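Local coordinates for aggregation suppressing protein (Salmonella enterica subsp. enterica serovar Typhimurium, PDB 4ZJ9) that acts as a small heat shock chaperone that suppresses protein aggregation, probably by holding stress-unfolded proteins, and dimerises through its alpha-crystallin domain, at the interface of chains A and B. Coordinates in Å, arbitrary orientation; residue numbers count along the deposited sequence, not the author numbering. Chains: chain A/B, Aggregation suppressing protein.

The interface of chains A and B. Residues chain A 46-48, 60-62, 128; chain B 101-102.
The carboxylate of A:Asp48 meets B:Ile102 with both an edge and a face. On its syn side, OD1 accepts a hydrogen bond from the backbone N of B:Ile102 at 2.8 Å, with the donor 25° out of the carboxylate plane. B:Ile102 CD1 and CG1 lie over one face of the carboxylate, and CB sits lower, off its oxygen side, 3.7 Å from A:Asp48 CG. The two side chains cross at about a right angle. CG of A:Asp48 stands beside its own backbone N (chi1 -75°), which brings the carboxylate over the incoming chain. B:Gly101 N bonds to the carbonyl O of A:Tyr47 at 2.8 Å, tilted 27° from the carbonyl plane, and adds a weak bond to A:Asp48 OD1. Two successive amides of chain B are thus held at the start of strand 47-51.

B:Ile102 is the apolar plug. CD1 runs on in an extended chain between strands 47-51 and 56-62 of chain A. A:Ala46 CB flanks CG1, and A:Ser62 lies near CD1. A:Tyr47 CA is 4.0 Å from B:Ile102 CG1.

This patch belongs to the two-fold dimer interface of the alpha-crystallin domain. A loop segment of one subunit runs along the edge strand 47-51 of the other subunit's beta-sandwich, in the manner of the strand exchange of bacterial small heat shock proteins, and the symmetry repeats it. At the tip of the plug, B:Ile102 CD1 lies 3.7 Å from A:Thr60 CG2.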
loop_
_atom_site.group_PDB
_atom_site.type_symbol
_atom_site.label_atom_id
_atom_site.label_comp_id
_atom_site.label_asym_id
_atom_site.label_seq_id
_atom_site.Cartn_x
_atom_site.Cartn_y
_atom_site.Cartn_z
ATOM N N ALA A 46 4.209 -7.396 -4.120
ATOM C CA ALA A 46 4.395 -6.998 -5.487
ATOM C C ALA A 46 5.527 -5.984 -5.579
ATOM O O ALA A 46 5.746 -5.214 -4.655
ATOM C CB ALA A 46 3.073 -6.404 -6.008
ATOM N N TYR A 47 6.242 -5.968 -6.665
ATOM C CA TYR A 47 7.231 -4.958 -6.888
ATOM C C TYR A 47 7.317 -4.584 -8.379
ATOM O O TYR A 47 6.824 -5.296 -9.290
ATOM C CB TYR A 47 8.610 -5.368 -6.303
ATOM C CG TYR A 47 9.287 -6.516 -7.059
ATOM C CD1 TYR A 47 9.058 -7.834 -6.716
ATOM C CD2 TYR A 47 10.182 -6.261 -8.124
ATOM C CE1 TYR A 47 9.633 -8.880 -7.433
ATOM C CE2 TYR A 47 10.799 -7.296 -8.820
ATOM C CZ TYR A 47 10.501 -8.602 -8.491
ATOM O OH TYR A 47 11.135 -9.620 -9.172
ATOM N N ASP A 48 7.963 -3.460 -8.618
ATOM C CA ASP A 48 8.260 -2.994 -9.935
ATOM C C ASP A 48 9.757 -2.811 -9.934
ATOM O O ASP A 48 10.368 -2.470 -8.909
ATOM C CB ASP A 48 7.685 -1.614 -10.188
ATOM C CG ASP A 48 6.174 -1.612 -10.413
ATOM O OD1 ASP A 48 5.539 -2.692 -10.645
ATOM O OD2 ASP A 48 5.627 -0.500 -10.319
ATOM N N THR A 60 10.675 -0.623 -6.685
ATOM C CA THR A 60 9.512 -0.210 -5.902
ATOM C C THR A 60 8.818 -1.417 -5.327
ATOM O O THR A 60 8.359 -2.306 -6.067
ATOM C CB THR A 60 8.520 0.584 -6.842
ATOM O OG1 THR A 60 9.213 1.739 -7.311
ATOM C CG2 THR A 60 7.302 1.042 -6.105
ATOM N N VAL A 61 8.703 -1.451 -3.999
ATOM C CA VAL A 61 8.030 -2.552 -3.356
ATOM C C VAL A 61 6.727 -2.049 -2.719
ATOM O O VAL A 61 6.716 -1.040 -2.027
ATOM C CB VAL A 61 8.923 -3.172 -2.275
ATOM C CG1 VAL A 61 8.304 -4.460 -1.726
ATOM C CG2 VAL A 61 10.276 -3.478 -2.865
ATOM N N SER A 62 5.642 -2.789 -2.975
ATOM C CA SER A 62 4.301 -2.460 -2.425
ATOM C C SER A 62 4.240 -2.965 -0.972
ATOM O O SER A 62 4.282 -4.169 -0.750
ATOM C CB SER A 62 3.169 -3.110 -3.206
ATOM O OG SER A 62 1.880 -2.665 -2.675
ATOM N N LEU A 128 4.639 2.501 -0.336
ATOM C CA LEU A 128 5.594 2.049 -1.289
ATOM C C LEU A 128 7.010 2.219 -0.736
ATOM O O LEU A 128 7.298 3.194 -0.054
ATOM C CB LEU A 128 5.495 2.778 -2.666
ATOM C CG LEU A 128 4.148 2.644 -3.378
ATOM C CD1 LEU A 128 4.153 3.499 -4.637
ATOM C CD2 LEU A 128 3.764 1.212 -3.617
ATOM N N GLY B 101 5.086 -5.430 -11.462
ATOM C CA GLY B 101 4.289 -6.299 -10.683
ATOM C C GLY B 101 3.219 -5.546 -9.971
ATOM O O GLY B 101 2.328 -6.150 -9.452
ATOM N N ILE B 102 3.317 -4.225 -9.923
ATOM C CA ILE B 102 2.363 -3.421 -9.167
ATOM C C ILE B 102 1.327 -2.857 -10.145
ATOM O O ILE B 102 1.656 -2.048 -11.027
ATOM C CB ILE B 102 3.054 -2.244 -8.477
ATOM C CG1 ILE B 102 3.966 -2.734 -7.372
ATOM C CG2 ILE B 102 2.030 -1.336 -7.805
ATOM C CD1 ILE B 102 4.768 -1.630 -6.691
#